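Local coordinates for protein AP endonuclease, family 2 (Brucella melitensis biovar Abortus, PDB 3NGF) that probably interconverts hydroxypyruvate and tartronate semialdehyde as a manganese-binding isomerase of the hyi family, built on a TIM barrel, at residues N61-D73 with A98-A112. Numbering follows the deposited sequence. Where two conformers were deposited one is given.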
loop_
_atom_site.group_PDB
_atom_site.type_symbol
_atom_site.label_atom_id
_atom_site.label_comp_id
_atom_site.label_asym_id
_atom_site.label_seq_id
_atom_site.Cartn_x
_atom_site.Cartn_y
_atom_site.Cartn_z
ATOM N N ASN A 61 -18.713 -8.660 4.963
ATOM C CA ASN A 61 -18.376 -7.835 6.124
ATOM C C ASN A 61 -16.903 -7.464 6.181
ATOM O O ASN A 61 -16.198 -7.801 7.140
ATOM C CB ASN A 61 -18.775 -8.561 7.395
ATOM C CG ASN A 61 -20.204 -9.000 7.362
ATOM O OD1 ASN A 61 -20.503 -10.200 7.233
ATOM N ND2 ASN A 61 -21.111 -8.038 7.441
ATOM N N LEU A 62 -16.446 -6.791 5.129
ATOM C CA LEU A 62 -15.042 -6.423 4.996
ATOM C C LEU A 62 -14.892 -4.932 4.737
ATOM O O LEU A 62 -15.731 -4.338 4.074
ATOM C CB LEU A 62 -14.413 -7.149 3.815
ATOM C CG LEU A 62 -14.194 -8.660 3.922
ATOM C CD1 LEU A 62 -13.809 -9.243 2.536
ATOM C CD2 LEU A 62 -13.118 -8.987 4.971
ATOM N N THR A 63 -13.828 -4.355 5.275
ATOM C CA THR A 63 -13.430 -2.971 5.008
ATOM C C THR A 63 -12.365 -2.968 3.926
ATOM O O THR A 63 -11.404 -3.751 3.983
ATOM C CB THR A 63 -12.819 -2.356 6.266
ATOM O OG1 THR A 63 -13.822 -2.274 7.283
ATOM C CG2 THR A 63 -12.184 -0.979 5.972
ATOM N N GLN A 64 -12.494 -2.053 2.968
ATOM C CA GLN A 64 -11.462 -1.837 1.962
ATOM C C GLN A 64 -10.446 -0.857 2.538
ATOM O O GLN A 64 -10.771 0.311 2.780
ATOM C CB GLN A 64 -12.049 -1.260 0.669
ATOM C CG GLN A 64 -10.998 -1.164 -0.462
ATOM C CD GLN A 64 -10.566 -2.523 -0.997
ATOM O OE1 GLN A 64 -11.405 -3.393 -1.199
ATOM N NE2 GLN A 64 -9.255 -2.695 -1.289
ATOM N N VAL A 65 -9.237 -1.344 2.809
ATOM C CA VAL A 65 -8.237 -0.542 3.535
ATOM C C VAL A 65 -7.365 0.286 2.602
ATOM O O VAL A 65 -6.950 1.405 2.959
ATOM C CB VAL A 65 -7.386 -1.470 4.403
ATOM C CG1 VAL A 65 -6.218 -0.752 5.011
ATOM C CG2 VAL A 65 -8.313 -2.151 5.483
ATOM N N LEU A 66 -7.100 -0.237 1.412
ATOM C CA LEU A 66 -6.120 0.370 0.499
ATOM C C LEU A 66 -6.290 -0.201 -0.896
ATOM O O LEU A 66 -6.619 -1.377 -1.055
ATOM C CB LEU A 66 -4.684 0.079 0.992
ATOM C CG LEU A 66 -3.542 0.574 0.068
ATOM C CD1 LEU A 66 -3.318 2.026 0.317
ATOM C CD2 LEU A 66 -2.252 -0.236 0.270
ATOM N N PHE A 67 -6.067 0.629 -1.910
ATOM C CA PHE A 67 -5.697 0.153 -3.240
ATOM C C PHE A 67 -4.922 1.247 -3.983
ATOM O O PHE A 67 -4.689 2.348 -3.443
ATOM C CB PHE A 67 -6.882 -0.395 -4.051
ATOM C CG PHE A 67 -7.988 0.609 -4.301
ATOM C CD1 PHE A 67 -7.969 1.398 -5.462
ATOM C CD2 PHE A 67 -9.012 0.779 -3.376
ATOM C CE1 PHE A 67 -8.991 2.336 -5.715
ATOM C CE2 PHE A 67 -10.027 1.674 -3.605
ATOM C CZ PHE A 67 -10.025 2.459 -4.770
ATOM N N ASN A 68 -4.414 0.901 -5.153
ATOM C CA ASN A 68 -3.563 1.829 -5.909
ATOM C C ASN A 68 -4.340 2.566 -6.969
ATOM O O ASN A 68 -5.283 2.032 -7.563
ATOM C CB ASN A 68 -2.428 1.092 -6.611
ATOM C CG ASN A 68 -1.499 0.385 -5.678
ATOM O OD1 ASN A 68 -1.665 0.412 -4.469
ATOM N ND2 ASN A 68 -0.479 -0.278 -6.256
ATOM N N MET A 69 -3.899 3.784 -7.266
ATOM C CA MET A 69 -4.376 4.487 -8.448
ATOM C C MET A 69 -3.897 3.762 -9.731
ATOM O O MET A 69 -2.944 2.976 -9.683
ATOM C CB MET A 69 -3.881 5.935 -8.418
ATOM C CG MET A 69 -4.298 6.703 -7.168
ATOM S SD MET A 69 -3.909 8.435 -7.324
ATOM C CE MET A 69 -4.759 9.128 -5.890
ATOM N N PRO A 70 -4.543 4.022 -10.879
ATOM C CA PRO A 70 -4.118 3.346 -12.118
ATOM C C PRO A 70 -2.610 3.557 -12.362
ATOM O O PRO A 70 -2.097 4.672 -12.163
ATOM C CB PRO A 70 -4.967 4.019 -13.192
ATOM C CG PRO A 70 -6.182 4.493 -12.481
ATOM C CD PRO A 70 -5.753 4.839 -11.082
ATOM N N PRO A 71 -1.897 2.505 -12.770
ATOM C CA PRO A 71 -0.434 2.570 -12.892
ATOM C C PRO A 71 0.126 2.943 -14.277
ATOM O O PRO A 71 1.347 3.058 -14.433
ATOM C CB PRO A 71 -0.047 1.142 -12.585
ATOM C CG PRO A 71 -1.118 0.363 -13.208
ATOM C CD PRO A 71 -2.382 1.137 -12.995
ATOM N N GLY A 72 -0.753 3.124 -15.256
ATOM C CA GLY A 72 -0.343 3.213 -16.668
ATOM C C GLY A 72 -0.367 1.833 -17.309
ATOM O O GLY A 72 -1.154 0.985 -16.913
ATOM N N ASP A 73 0.503 1.604 -18.282
ATOM C CA ASP A 73 0.541 0.342 -19.026
ATOM C C ASP A 73 1.419 -0.684 -18.296
ATOM O O ASP A 73 2.607 -0.787 -18.571
ATOM C CB ASP A 73 1.088 0.607 -20.436
ATOM C CG ASP A 73 0.939 -0.571 -21.381
ATOM O OD1 ASP A 73 0.571 -1.693 -20.954
ATOM O OD2 ASP A 73 1.208 -0.351 -22.590
ATOM N N ALA A 98 -9.647 6.568 -9.831
ATOM C CA ALA A 98 -9.389 6.062 -8.466
ATOM C C ALA A 98 -10.437 6.531 -7.432
ATOM O O ALA A 98 -10.891 5.734 -6.612
ATOM C CB ALA A 98 -7.980 6.461 -8.020
ATOM N N LEU A 99 -10.827 7.801 -7.513
ATOM C CA LEU A 99 -11.834 8.409 -6.623
ATOM C C LEU A 99 -13.189 7.726 -6.785
ATOM O O LEU A 99 -13.836 7.409 -5.772
ATOM C CB LEU A 99 -11.936 9.937 -6.841
ATOM C CG LEU A 99 -12.905 10.750 -5.969
ATOM C CD1 LEU A 99 -12.665 10.503 -4.472
ATOM C CD2 LEU A 99 -12.840 12.266 -6.300
ATOM N N HIS A 100 -13.607 7.480 -8.027
ATOM C CA HIS A 100 -14.856 6.741 -8.300
ATOM C C HIS A 100 -14.895 5.416 -7.555
ATOM O O HIS A 100 -15.864 5.119 -6.857
ATOM C CB HIS A 100 -15.072 6.498 -9.807
ATOM C CG HIS A 100 -16.158 5.513 -10.105
ATOM N ND1 HIS A 100 -17.498 5.805 -9.929
ATOM C CD2 HIS A 100 -16.106 4.225 -10.533
ATOM C CE1 HIS A 100 -18.219 4.740 -10.244
ATOM N NE2 HIS A 100 -17.404 3.773 -10.624
ATOM N N TYR A 101 -13.811 4.638 -7.664
ATOM C CA TYR A 101 -13.728 3.385 -6.941
ATOM C C TYR A 101 -13.620 3.570 -5.431
ATOM O O TYR A 101 -14.251 2.832 -4.666
ATOM C CB TYR A 101 -12.539 2.546 -7.448
ATOM C CG TYR A 101 -12.816 1.792 -8.709
ATOM C CD1 TYR A 101 -12.815 2.438 -9.949
ATOM C CD2 TYR A 101 -13.059 0.423 -8.687
ATOM C CE1 TYR A 101 -13.065 1.751 -11.110
ATOM C CE2 TYR A 101 -13.301 -0.274 -9.844
ATOM C CZ TYR A 101 -13.309 0.388 -11.056
ATOM O OH TYR A 101 -13.564 -0.312 -12.206
ATOM N N ALA A 102 -12.845 4.551 -4.992
ATOM C CA ALA A 102 -12.705 4.811 -3.545
ATOM C C ALA A 102 -14.035 5.169 -2.892
ATOM O O ALA A 102 -14.344 4.674 -1.818
ATOM C CB ALA A 102 -11.675 5.915 -3.275
ATOM N N LEU A 103 -14.852 5.979 -3.555
ATOM C CA LEU A 103 -16.165 6.288 -2.995
ATOM C C LEU A 103 -17.077 5.052 -2.985
ATOM O O LEU A 103 -17.743 4.780 -1.973
ATOM C CB LEU A 103 -16.780 7.478 -3.743
ATOM C CG LEU A 103 -16.002 8.798 -3.599
ATOM C CD1 LEU A 103 -16.574 9.911 -4.516
ATOM C CD2 LEU A 103 -16.011 9.280 -2.134
ATOM N N ALA A 104 -17.091 4.287 -4.072
ATOM C CA ALA A 104 -17.865 3.051 -4.125
ATOM C C ALA A 104 -17.531 2.030 -3.039
ATOM O O ALA A 104 -18.422 1.343 -2.512
ATOM C CB ALA A 104 -17.787 2.410 -5.522
ATOM N N LEU A 105 -16.241 1.915 -2.719
ATOM C CA LEU A 105 -15.751 0.958 -1.747
ATOM C C LEU A 105 -15.566 1.529 -0.327
ATOM O O LEU A 105 -15.085 0.811 0.564
ATOM C CB LEU A 105 -14.409 0.377 -2.229
ATOM C CG LEU A 105 -14.359 -0.190 -3.647
ATOM C CD1 LEU A 105 -13.031 -0.921 -3.886
ATOM C CD2 LEU A 105 -15.531 -1.066 -3.962
ATOM N N ASP A 106 -15.977 2.788 -0.120
ATOM C CA ASP A 106 -15.736 3.535 1.125
ATOM C C ASP A 106 -14.269 3.390 1.615
ATOM O O ASP A 106 -14.014 3.130 2.806
ATOM C CB ASP A 106 -16.735 3.086 2.188
ATOM C CG ASP A 106 -16.725 3.962 3.443
ATOM O OD1 ASP A 106 -16.373 5.155 3.375
ATOM O OD2 ASP A 106 -17.092 3.431 4.524
ATOM N N CYS A 107 -13.326 3.552 0.691
ATOM C CA CYS A 107 -11.900 3.406 0.989
ATOM C C CYS A 107 -11.340 4.790 1.226
ATOM O O CYS A 107 -11.598 5.716 0.428
ATOM C CB CYS A 107 -11.172 2.735 -0.162
ATOM S SG CYS A 107 -9.413 2.422 0.161
ATOM N N ARG A 108 -10.608 4.926 2.333
ATOM C CA ARG A 108 -10.084 6.187 2.834
ATOM C C ARG A 108 -8.606 6.442 2.471
ATOM O O ARG A 108 -8.064 7.507 2.790
ATOM C CB ARG A 108 -10.237 6.216 4.365
ATOM C CG ARG A 108 -11.651 5.846 4.872
ATOM C CD ARG A 108 -12.678 6.805 4.309
ATOM N NE ARG A 108 -14.057 6.499 4.708
ATOM C CZ ARG A 108 -14.566 6.710 5.921
ATOM N NH1 ARG A 108 -13.823 7.226 6.894
ATOM N NH2 ARG A 108 -15.835 6.418 6.156
ATOM N N THR A 109 -7.960 5.478 1.813
ATOM C CA THR A 109 -6.498 5.526 1.586
ATOM C C THR A 109 -6.143 4.963 0.208
ATOM O O THR A 109 -6.562 3.868 -0.128
ATOM C CB THR A 109 -5.736 4.750 2.689
ATOM O OG1 THR A 109 -6.248 5.102 3.975
ATOM C CG2 THR A 109 -4.230 5.034 2.620
ATOM N N LEU A 110 -5.380 5.727 -0.577
ATOM C CA LEU A 110 -5.005 5.344 -1.931
ATOM C C LEU A 110 -3.508 5.525 -2.096
ATOM O O LEU A 110 -2.966 6.548 -1.645
ATOM C CB LEU A 110 -5.710 6.204 -2.967
ATOM C CG LEU A 110 -7.227 6.104 -2.995
ATOM C CD1 LEU A 110 -7.810 7.215 -3.893
ATOM C CD2 LEU A 110 -7.609 4.726 -3.507
ATOM N N HIS A 111 -2.856 4.559 -2.727
ATOM C CA HIS A 111 -1.444 4.648 -3.071
ATOM C C HIS A 111 -1.279 5.153 -4.515
ATOM O O HIS A 111 -1.768 4.525 -5.463
ATOM C CB HIS A 111 -0.789 3.276 -2.866
ATOM C CG HIS A 111 0.599 3.143 -3.408
ATOM N ND1 HIS A 111 1.127 1.922 -3.773
ATOM C CD2 HIS A 111 1.569 4.057 -3.641
ATOM C CE1 HIS A 111 2.370 2.090 -4.189
ATOM N NE2 HIS A 111 2.663 3.373 -4.122
ATOM N N ALA A 112 -0.616 6.292 -4.675
ATOM C CA ALA A 112 -0.265 6.808 -6.002
ATOM C C ALA A 112 1.161 6.398 -6.351
ATOM O O ALA A 112 2.110 6.896 -5.739
ATOM C CB ALA A 112 -0.404 8.320 -6.019
HETATM O O HOH W 1 -14.835 -0.320 3.031
HETATM O O HOH W 2 -10.492 2.617 4.222
HETATM O O HOH W 3 -7.855 3.072 4.967
#
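F67 points its ring from strand 63-68 of the TIM barrel into the layer between sheet and helix 88-104, the helix of a beta-alpha-beta crossover that returns the chain to the neighbouring parallel strand 109-111. CG sits between the backbone N and carbonyl carbon (chi1 60°), which stands the ring up toward the helix. L110, running alongside, lays CD2 over one ring face, 3.6 Å from the ring centroid, a CH-pi contact shifted toward the rim. CZ meets the helix: A102 N lies in the ring plane at its edge, 3.5 Å from CZ, and Y101 CB approaches obliquely. C107 comes in at a slant too, its SG 4.8 Å from the ring centroid, a sulfur-aromatic contact. Q64 and L105 lie side by side nearer the start of the strand, where a Schellman motif with D106 as its C-prime residue ends the helix. Q64 bends at chi2 and gives NE2 to L66 O, the donor standing above the carbonyl plane. Waters bridge the segments here, one joining V65 O to T109 OG1, another Q64 O to R108 N, whereas F67 N and T109 O, farther along, are buried without a partner. Direct bonds begin beyond them, H111 N to F67 O and M69 N to H111 O, both nearly straight. M69 stretches out beyond CG, passing A98 CB and bringing SD 3.7 Å from A112 CB, while L140 of helix 122-140 also packs on it. On the barrel's inner side, H111 reaches toward E150, a manganese ligand, and its side chain lies about 6 Å from the metal. N68 runs beside H111 with its amide 82° from the imidazole plane, and OD1 accepts a weak, bent bond from H111 ND1 at 3.2 Å.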